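Local coordinates for TATA-box-binding protein (Methanococcus jannaschii, PDB 2Z8U) that probably binds the TATA box of archaeal promoters as a general factor for transcription initiation by RNA polymerase, at residues I15-S21 and I104-V110; P57-L61 and C71-K75; D123-V128 and T181-V185; L145-V150 and R173-K177. All coordinates share one frame. Residue numbers count along the deposited sequence, not the author numbering.

The four contacts trace the saddle of a TATA-box-binding protein, two repeats sharing one antiparallel sheet with long helices on its convex side. Interaction 1, centred 4 Å from the centre of the chain, pairs the strands that join the repeats. Interaction 2, in the first repeat, lies 10 Å away between centres and is bonded to it directly, Val20 O to Cys71 N and Val18 N to Ala74 O, both 2.9 Å. Interaction 4, 17 Å from interaction 1 by centres, sets a second-repeat hairpin against helix 168-183. Interaction 3 uses the end of that helix, 16 Å from interaction 4 and 29 Å from interaction 1 by centres. All four also reach a second subunit.

Interaction 1: I15-S21 and I104-V110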
# COMPACT_ATOMS: atom_id res chain seq x y z
N ILE B 15 15.70 -29.48 -19.86
CA ILE B 15 15.45 -29.40 -18.43
C ILE B 15 16.80 -29.59 -17.75
O ILE B 15 17.55 -30.52 -18.07
CB ILE B 15 14.43 -30.47 -17.97
CG1 ILE B 15 13.12 -30.34 -18.77
CG2 ILE B 15 14.23 -30.43 -16.44
CD1 ILE B 15 12.42 -29.02 -18.61
N VAL B 16 17.13 -28.66 -16.87
CA VAL B 16 18.45 -28.66 -16.26
C VAL B 16 18.33 -29.15 -14.83
O VAL B 16 19.19 -29.88 -14.34
CB VAL B 16 19.17 -27.30 -16.38
CG1 VAL B 16 20.38 -27.24 -15.46
CG2 VAL B 16 19.62 -27.07 -17.83
N ASN B 17 17.25 -28.79 -14.16
CA ASN B 17 16.99 -29.33 -12.85
C ASN B 17 15.51 -29.43 -12.53
O ASN B 17 14.69 -28.81 -13.19
CB ASN B 17 17.81 -28.59 -11.75
CG ASN B 17 17.10 -27.38 -11.13
OD1 ASN B 17 17.70 -26.31 -10.99
ND2 ASN B 17 15.87 -27.56 -10.66
N VAL B 18 15.18 -30.23 -11.53
CA VAL B 18 13.80 -30.27 -11.05
C VAL B 18 13.80 -30.16 -9.53
O VAL B 18 14.81 -30.46 -8.90
CB VAL B 18 13.07 -31.57 -11.48
CG1 VAL B 18 13.06 -31.74 -12.99
CG2 VAL B 18 13.68 -32.82 -10.80
N VAL B 19 12.70 -29.64 -8.97
CA VAL B 19 12.46 -29.70 -7.52
C VAL B 19 11.23 -30.60 -7.38
O VAL B 19 10.25 -30.39 -8.08
CB VAL B 19 12.23 -28.29 -6.91
CG1 VAL B 19 11.84 -28.37 -5.41
CG2 VAL B 19 13.48 -27.40 -7.12
N VAL B 20 11.30 -31.62 -6.54
CA VAL B 20 10.16 -32.52 -6.35
C VAL B 20 9.76 -32.60 -4.88
O VAL B 20 10.59 -32.32 -3.98
CB VAL B 20 10.45 -33.95 -6.88
CG1 VAL B 20 10.84 -33.93 -8.38
CG2 VAL B 20 11.54 -34.66 -6.02
N SER B 21 8.51 -32.96 -4.63
CA SER B 21 8.05 -33.27 -3.27
C SER B 21 7.39 -34.63 -3.23
O SER B 21 6.92 -35.14 -4.26
CB SER B 21 7.03 -32.23 -2.77
OG SER B 21 5.93 -32.17 -3.66
N ILE B 104 6.14 -39.19 -6.72
CA ILE B 104 7.00 -38.03 -6.75
C ILE B 104 6.33 -36.91 -7.58
O ILE B 104 6.01 -37.15 -8.74
CB ILE B 104 8.38 -38.40 -7.35
CG1 ILE B 104 8.99 -39.62 -6.63
CG2 ILE B 104 9.31 -37.18 -7.41
CD1 ILE B 104 9.12 -39.53 -5.13
N LYS B 105 6.13 -35.73 -6.99
CA LYS B 105 5.46 -34.59 -7.66
C LYS B 105 6.46 -33.50 -8.03
O LYS B 105 7.26 -33.07 -7.19
CB LYS B 105 4.37 -34.01 -6.72
CG LYS B 105 3.69 -32.74 -7.26
CD LYS B 105 2.33 -32.59 -6.62
CE LYS B 105 2.21 -31.30 -5.84
NZ LYS B 105 1.06 -31.34 -4.88
N ILE B 106 6.40 -33.01 -9.28
CA ILE B 106 7.26 -31.90 -9.66
C ILE B 106 6.73 -30.61 -9.05
O ILE B 106 5.57 -30.28 -9.23
CB ILE B 106 7.42 -31.77 -11.22
CG1 ILE B 106 8.30 -32.91 -11.75
CG2 ILE B 106 8.06 -30.43 -11.59
CD1 ILE B 106 8.16 -33.13 -13.29
N GLN B 107 7.58 -29.90 -8.31
CA GLN B 107 7.22 -28.61 -7.75
C GLN B 107 7.79 -27.45 -8.56
O GLN B 107 7.19 -26.38 -8.61
CB GLN B 107 7.71 -28.47 -6.32
CG GLN B 107 7.02 -29.38 -5.35
CD GLN B 107 5.56 -29.02 -5.14
OE1 GLN B 107 5.13 -27.90 -5.45
NE2 GLN B 107 4.78 -29.97 -4.64
N ASN B 108 8.98 -27.64 -9.10
CA ASN B 108 9.65 -26.59 -9.89
C ASN B 108 10.60 -27.25 -10.90
O ASN B 108 10.99 -28.40 -10.73
CB ASN B 108 10.45 -25.65 -8.96
CG ASN B 108 10.45 -24.20 -9.44
OD1 ASN B 108 10.48 -23.91 -10.63
ND2 ASN B 108 10.43 -23.26 -8.47
N MET B 109 10.96 -26.50 -11.94
CA MET B 109 11.99 -26.94 -12.90
C MET B 109 12.70 -25.73 -13.45
O MET B 109 12.11 -24.66 -13.56
CB MET B 109 11.38 -27.68 -14.10
CG MET B 109 10.29 -28.68 -13.81
SD MET B 109 9.45 -29.35 -15.27
CE MET B 109 10.55 -30.69 -15.68
N VAL B 110 13.97 -25.91 -13.79
CA VAL B 110 14.72 -24.91 -14.54
C VAL B 110 14.85 -25.51 -15.94
O VAL B 110 15.30 -26.65 -16.08
CB VAL B 110 16.13 -24.65 -13.95
CG1 VAL B 110 16.99 -23.82 -14.89
CG2 VAL B 110 16.04 -23.94 -12.58
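Ile104 leads into the strand, its CG2 3.5 Å from Val20 CB and its side chain against Ile84 of helix 77-94. Lys105 then pairs with Ser21: Lys105 N to Ser21 O and Ser21 N to Lys105 O are both 2.9 Å. Ile106 faces Val20 in a non-hydrogen-bonded pair (CA-CA 4.4 Å). At Gln107 the register slips: Gln107 N (2.7 Å) and Asn108 N (3.2 Å) both donate to Val19 O, a classic bulge, and Gln107 NE2 gives Ser21 OG a 2.7 Å bond. Asn108 O accepts Val19 N at 2.7 Å. Met109 CE lies 3.8 Å from both Ile15 CG2 and Val18 CG1. Val110 closes a second classic bulge, its O taking Val16 N at 2.8 Å and, weakly, Asn17 N at 3.5 Å. With one bulge on each strand, the junction echoes the internal repeat. The apolar Val18, Val20, Ile106 and Met109 share one face; Asn17, Val19, Ser21, Lys105, Asn108 and Val110 give the other mixed polarity, consistent with the concave, DNA-facing surface of TBP.

Interaction 2: P57-L61 and C71-K75; sequences PKVAL and CTGAK
A beta hairpin of the first TBP repeat, strands 59-63 and 68-72, supplies this antiparallel contact, remote from its connecting turn. Pro57 follows a cis peptide bond, and Lys58 (phi/psi -72/81) is the centre of an inverse gamma turn, with a weak Val59 N to Pro57 O bond of 2.8 Å. From Val59 (-131/154) to Leu61 the backbone is extended, as in Cys71 and Thr72. Ala60 and Thr72 form the hydrogen-bonded pair (CA-CA 5.4 Å): Ala60 N to Thr72 O 2.9 Å, Thr72 N to Ala60 O 3.0 Å. Leu61 faces Cys71 in a non-hydrogen-bonded pair, CA-CA 4.4 Å. Val59 (chi1 m) sets CG1 3.9 Å from Ala74 CB, while its CB is 4.4 Å from Cys71 SG; Leu61 CG lies 4.3 Å from Cys71 CB. Val59, Leu61 and Ala74 pack on helix 77-94 and Cys71 on Val20; Ala60 CB and Thr72 CG2, 3.7 Å apart, lie on the other face, against Leu126 of a second subunit. Gly73 sits at 105/-25, where a CB would jam against Thr72 O and fall 2.6 Å from Lys58 O. Two main-chain bonds thus fix the register, apolar side chains fill the helix side, and the backbone at Gly73 calls for glycine.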
# COMPACT_ATOMS: atom_id res chain seq x y z
N PRO B 57 23.84 -39.12 -6.88
CA PRO B 57 24.06 -37.89 -7.65
C PRO B 57 24.01 -36.68 -6.71
O PRO B 57 23.67 -36.84 -5.54
CB PRO B 57 22.87 -37.88 -8.62
CG PRO B 57 21.76 -38.57 -7.86
CD PRO B 57 22.43 -39.58 -6.94
N LYS B 58 24.40 -35.50 -7.20
CA LYS B 58 24.40 -34.28 -6.38
C LYS B 58 22.96 -33.83 -6.12
O LYS B 58 22.44 -32.96 -6.82
CB LYS B 58 25.19 -33.18 -7.08
CG LYS B 58 25.89 -32.17 -6.16
CD LYS B 58 26.71 -31.12 -6.95
CE LYS B 58 28.03 -31.68 -7.51
NZ LYS B 58 28.84 -30.67 -8.26
N VAL B 59 22.31 -34.45 -5.15
CA VAL B 59 20.94 -34.08 -4.79
C VAL B 59 20.83 -33.90 -3.27
O VAL B 59 21.59 -34.50 -2.52
CB VAL B 59 19.87 -35.11 -5.29
CG1 VAL B 59 19.90 -35.27 -6.82
CG2 VAL B 59 20.05 -36.46 -4.61
N ALA B 60 19.88 -33.07 -2.84
CA ALA B 60 19.66 -32.82 -1.43
C ALA B 60 18.20 -33.07 -1.09
O ALA B 60 17.30 -32.79 -1.90
CB ALA B 60 20.05 -31.38 -1.09
N LEU B 61 17.97 -33.59 0.10
CA LEU B 61 16.61 -33.87 0.56
C LEU B 61 16.38 -33.15 1.88
O LEU B 61 17.28 -33.07 2.72
CB LEU B 61 16.40 -35.38 0.74
CG LEU B 61 16.48 -36.30 -0.50
CD1 LEU B 61 17.89 -36.82 -0.73
CD2 LEU B 61 15.56 -37.47 -0.29
N CYS B 71 13.05 -32.21 -2.45
CA CYS B 71 14.30 -32.69 -3.02
C CYS B 71 14.71 -31.81 -4.18
O CYS B 71 13.92 -31.55 -5.09
CB CYS B 71 14.17 -34.17 -3.45
SG CYS B 71 15.54 -34.80 -4.46
N THR B 72 15.96 -31.35 -4.12
CA THR B 72 16.53 -30.43 -5.09
C THR B 72 17.79 -31.06 -5.69
O THR B 72 18.37 -31.96 -5.10
CB THR B 72 16.88 -29.08 -4.38
OG1 THR B 72 17.26 -28.11 -5.35
CG2 THR B 72 18.00 -29.26 -3.39
N GLY B 73 18.19 -30.59 -6.87
CA GLY B 73 19.47 -30.96 -7.45
C GLY B 73 19.39 -31.96 -8.58
O GLY B 73 20.30 -32.02 -9.42
N ALA B 74 18.32 -32.75 -8.61
CA ALA B 74 18.16 -33.78 -9.65
C ALA B 74 17.96 -33.15 -11.03
O ALA B 74 17.40 -32.06 -11.15
CB ALA B 74 17.01 -34.69 -9.31
N LYS B 75 18.42 -33.86 -12.06
CA LYS B 75 18.32 -33.41 -13.44
C LYS B 75 16.91 -33.68 -13.98
O LYS B 75 16.47 -33.02 -14.92
CB LYS B 75 19.36 -34.12 -14.33
CG LYS B 75 20.84 -33.83 -14.02
CD LYS B 75 21.75 -34.41 -15.13
CE LYS B 75 23.22 -34.34 -14.76
NZ LYS B 75 24.13 -34.56 -15.93

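Interaction 3: D123-V128 and T181-V185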
# COMPACT_ATOMS: atom_id res chain seq x y z
N ASP B 123 15.77 -2.69 -26.04
CA ASP B 123 14.56 -2.73 -26.88
C ASP B 123 13.42 -3.48 -26.23
O ASP B 123 12.29 -2.99 -26.19
CB ASP B 123 14.86 -3.35 -28.25
CG ASP B 123 15.55 -2.39 -29.20
OD1 ASP B 123 15.66 -1.19 -28.88
OD2 ASP B 123 15.99 -2.85 -30.29
N ILE B 124 13.71 -4.68 -25.72
CA ILE B 124 12.71 -5.53 -25.11
C ILE B 124 12.16 -4.85 -23.84
O ILE B 124 10.95 -4.84 -23.62
CB ILE B 124 13.27 -6.97 -24.82
CG1 ILE B 124 13.55 -7.75 -26.12
CG2 ILE B 124 12.30 -7.81 -23.95
CD1 ILE B 124 14.41 -8.99 -25.91
N ALA B 125 13.04 -4.27 -23.04
CA ALA B 125 12.64 -3.64 -21.77
C ALA B 125 11.64 -2.50 -21.99
O ALA B 125 10.81 -2.20 -21.11
CB ALA B 125 13.86 -3.12 -21.05
N LEU B 126 11.74 -1.86 -23.14
CA LEU B 126 10.85 -0.75 -23.49
C LEU B 126 9.55 -1.26 -24.14
O LEU B 126 8.47 -0.76 -23.81
CB LEU B 126 11.57 0.23 -24.43
CG LEU B 126 10.86 1.52 -24.88
CD1 LEU B 126 10.31 2.36 -23.71
CD2 LEU B 126 11.81 2.33 -25.74
N MET B 127 9.66 -2.25 -25.02
CA MET B 127 8.57 -2.67 -25.92
C MET B 127 7.68 -3.78 -25.38
O MET B 127 6.55 -3.96 -25.86
CB MET B 127 9.14 -3.08 -27.27
CG MET B 127 9.69 -1.92 -28.09
SD MET B 127 10.83 -2.40 -29.40
CE MET B 127 11.12 -0.80 -30.12
N VAL B 128 8.17 -4.53 -24.41
CA VAL B 128 7.45 -5.68 -23.88
C VAL B 128 7.07 -5.41 -22.42
O VAL B 128 7.91 -5.07 -21.59
CB VAL B 128 8.27 -7.00 -24.00
CG1 VAL B 128 7.46 -8.19 -23.54
CG2 VAL B 128 8.72 -7.21 -25.45
N THR B 181 7.22 -13.26 -28.71
CA THR B 181 7.37 -11.92 -28.17
C THR B 181 8.62 -11.26 -28.75
O THR B 181 8.55 -10.16 -29.28
CB THR B 181 7.39 -11.96 -26.63
OG1 THR B 181 6.13 -12.46 -26.16
CG2 THR B 181 7.60 -10.58 -26.06
N ILE B 182 9.76 -11.96 -28.67
CA ILE B 182 11.01 -11.46 -29.26
C ILE B 182 10.85 -11.12 -30.76
O ILE B 182 11.33 -10.07 -31.21
CB ILE B 182 12.21 -12.42 -28.98
CG1 ILE B 182 12.89 -12.06 -27.66
CG2 ILE B 182 13.24 -12.38 -30.11
CD1 ILE B 182 12.29 -12.67 -26.45
N LYS B 183 10.16 -11.99 -31.49
CA LYS B 183 9.85 -11.80 -32.92
C LYS B 183 9.27 -10.42 -33.21
O LYS B 183 9.62 -9.80 -34.20
CB LYS B 183 8.86 -12.85 -33.42
CG LYS B 183 9.47 -14.17 -33.85
CD LYS B 183 8.48 -14.95 -34.74
CE LYS B 183 9.01 -16.34 -35.12
NZ LYS B 183 9.31 -17.17 -33.91
N GLU B 184 8.38 -9.96 -32.34
CA GLU B 184 7.71 -8.68 -32.54
C GLU B 184 8.63 -7.48 -32.27
O GLU B 184 8.25 -6.34 -32.50
CB GLU B 184 6.43 -8.62 -31.70
CG GLU B 184 5.34 -9.55 -32.21
CD GLU B 184 4.41 -10.02 -31.12
OE1 GLU B 184 3.51 -10.84 -31.43
OE2 GLU B 184 4.58 -9.59 -29.95
N VAL B 185 9.84 -7.77 -31.79
CA VAL B 185 10.85 -6.75 -31.50
C VAL B 185 12.03 -6.92 -32.45
O VAL B 185 12.76 -5.97 -32.73
CB VAL B 185 11.35 -6.86 -30.03
CG1 VAL B 185 12.45 -5.84 -29.74
CG2 VAL B 185 10.19 -6.68 -29.05
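Residues 123-127 are the last part of helix 121-127, and Val128 (phi/psi -114/126) is the first to leave helical angles, although Val128 N still bonds Ile124 O at 2.9 Å. Residues 181-185 carry the C-terminal end of helix 168-183, where Val185 N bonds Ile182 O at 2.8 Å. Numbering rises on one segment as it falls on the other: Ile124 and Val185 have CA atoms 6.8 Å apart, Val128 and Thr181 7.6 Å. No hydrogen bond crosses, so side chains make the contact. Val185 has the most surface covered, 93 Å², because its CG1 lies 3.8 Å from both Asp123 CB and Met127 SD and 4.2 Å from Ile124 CG1, while its CG2 is 3.9 Å from Val128 CG2. Ile124 CD1 reaches Ile182 CG1 at 3.8 Å, and Val128 CG1 meets Thr181 CG2 at 3.5 Å. The Thr181 hydroxyl is engaged elsewhere, with Lys177 O and Tyr143 OH. Beyond the contact, Leu126 and Met127 pack on Thr72 and Val51 of a second subunit. This apolar seam, made largely at the two helix ends, joins the short and long helices of the second repeat, the helical pair that each half of the TBP saddle carries.

Interaction 4: L145-V150 and R173-K177; sequences LDDPKV and RALKK
Arg173, Asp147 and Pro148 bury the most surface where a beta hairpin of the second TBP repeat, strands 141-146 and 149-154, rests its turn on the long helix 168-183. Leu145 and Val150 close the turn through Leu145 N to Val150 O (2.9 Å) and Val150 N to Leu145 O (3.2 Å); the peptide between Asp147 (phi/psi -151/107) and Pro148 (-69/163) is cis. Residues 173-177 are helical, and the nearest CA pair is Pro148 with Ala174, 6.4 Å. Arg173 (chi1 m, chi2 t, chi3 p) extends to Asp147 (chi1 t): NH2 makes a salt bridge to OD2 at 2.7 Å and a hydrogen bond to OD1 at 3.0 Å. Asp170 takes NH1 in a second salt bridge. Pro148 CD covers one face of the guanidinium, and Pro148 CG lies 4.0 Å from Ala174 CB, which Val150 CG2 approaches to 4.2 Å. The salt bridge thus lies beside an apolar patch, at whose margin Leu145 CD1 sits 4.2 Å from Lys177 CB.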
# COMPACT_ATOMS: atom_id res chain seq x y z
N LEU B 145 5.69 -14.47 -16.95
CA LEU B 145 4.52 -14.92 -17.71
C LEU B 145 3.40 -15.38 -16.77
O LEU B 145 3.67 -15.89 -15.69
CB LEU B 145 4.87 -16.05 -18.67
CG LEU B 145 5.74 -15.83 -19.92
CD1 LEU B 145 5.75 -17.11 -20.77
CD2 LEU B 145 5.23 -14.65 -20.74
N ASP B 146 2.15 -15.19 -17.19
CA ASP B 146 1.02 -15.62 -16.37
C ASP B 146 0.39 -16.93 -16.86
O ASP B 146 -0.41 -17.54 -16.15
CB ASP B 146 -0.05 -14.52 -16.26
CG ASP B 146 0.47 -13.27 -15.57
OD1 ASP B 146 1.45 -13.34 -14.79
OD2 ASP B 146 -0.12 -12.20 -15.82
N ASP B 147 0.73 -17.34 -18.08
CA ASP B 147 0.33 -18.65 -18.59
C ASP B 147 1.35 -19.20 -19.60
O ASP B 147 1.44 -18.70 -20.73
CB ASP B 147 -1.07 -18.61 -19.20
CG ASP B 147 -1.50 -19.97 -19.70
OD1 ASP B 147 -1.53 -20.92 -18.89
OD2 ASP B 147 -1.80 -20.10 -20.91
N PRO B 148 2.14 -20.22 -19.20
CA PRO B 148 2.14 -20.77 -17.85
C PRO B 148 2.73 -19.76 -16.87
O PRO B 148 3.37 -18.79 -17.29
CB PRO B 148 3.04 -22.01 -17.97
CG PRO B 148 3.92 -21.74 -19.13
CD PRO B 148 3.11 -20.90 -20.08
N LYS B 149 2.47 -19.98 -15.59
CA LYS B 149 2.96 -19.08 -14.55
C LYS B 149 4.44 -19.35 -14.33
O LYS B 149 4.81 -20.24 -13.57
CB LYS B 149 2.17 -19.29 -13.26
CG LYS B 149 2.67 -18.48 -12.07
CD LYS B 149 1.97 -18.93 -10.78
CE LYS B 149 2.60 -18.25 -9.57
NZ LYS B 149 2.08 -18.83 -8.30
N VAL B 150 5.28 -18.60 -15.05
CA VAL B 150 6.73 -18.81 -15.02
C VAL B 150 7.49 -17.49 -14.93
O VAL B 150 6.94 -16.43 -15.21
CB VAL B 150 7.24 -19.62 -16.23
CG1 VAL B 150 6.63 -21.04 -16.22
CG2 VAL B 150 6.92 -18.92 -17.53
N ARG B 173 5.44 -24.61 -24.02
CA ARG B 173 4.44 -23.55 -24.18
C ARG B 173 4.99 -22.16 -23.84
O ARG B 173 4.65 -21.16 -24.49
CB ARG B 173 3.24 -23.83 -23.27
CG ARG B 173 2.52 -25.14 -23.55
CD ARG B 173 1.32 -25.32 -22.60
NE ARG B 173 0.55 -24.09 -22.45
CZ ARG B 173 0.22 -23.53 -21.29
NH1 ARG B 173 0.57 -24.08 -20.13
NH2 ARG B 173 -0.47 -22.40 -21.29
N ALA B 174 5.83 -22.11 -22.80
CA ALA B 174 6.56 -20.91 -22.42
C ALA B 174 7.53 -20.46 -23.52
O ALA B 174 7.55 -19.27 -23.89
CB ALA B 174 7.31 -21.15 -21.12
N LEU B 175 8.32 -21.39 -24.04
CA LEU B 175 9.25 -21.09 -25.14
C LEU B 175 8.57 -20.48 -26.37
O LEU B 175 9.04 -19.46 -26.88
CB LEU B 175 10.12 -22.29 -25.52
CG LEU B 175 11.17 -22.07 -26.62
CD1 LEU B 175 12.24 -21.09 -26.12
CD2 LEU B 175 11.79 -23.39 -27.03
N LYS B 176 7.46 -21.07 -26.82
CA LYS B 176 6.70 -20.52 -27.96
C LYS B 176 6.32 -19.05 -27.72
O LYS B 176 6.49 -18.20 -28.60
CB LYS B 176 5.46 -21.37 -28.27
CG LYS B 176 4.48 -20.77 -29.30
CD LYS B 176 4.78 -21.22 -30.73
CE LYS B 176 4.14 -20.32 -31.81
NZ LYS B 176 2.72 -19.93 -31.55
N LYS B 177 5.84 -18.75 -26.51
CA LYS B 177 5.45 -17.38 -26.15
C LYS B 177 6.62 -16.40 -26.10
O LYS B 177 6.51 -15.29 -26.60
CB LYS B 177 4.66 -17.36 -24.84
CG LYS B 177 3.19 -17.65 -25.06
CD LYS B 177 2.54 -18.24 -23.83
CE LYS B 177 1.05 -18.50 -24.06
NZ LYS B 177 0.23 -17.29 -23.78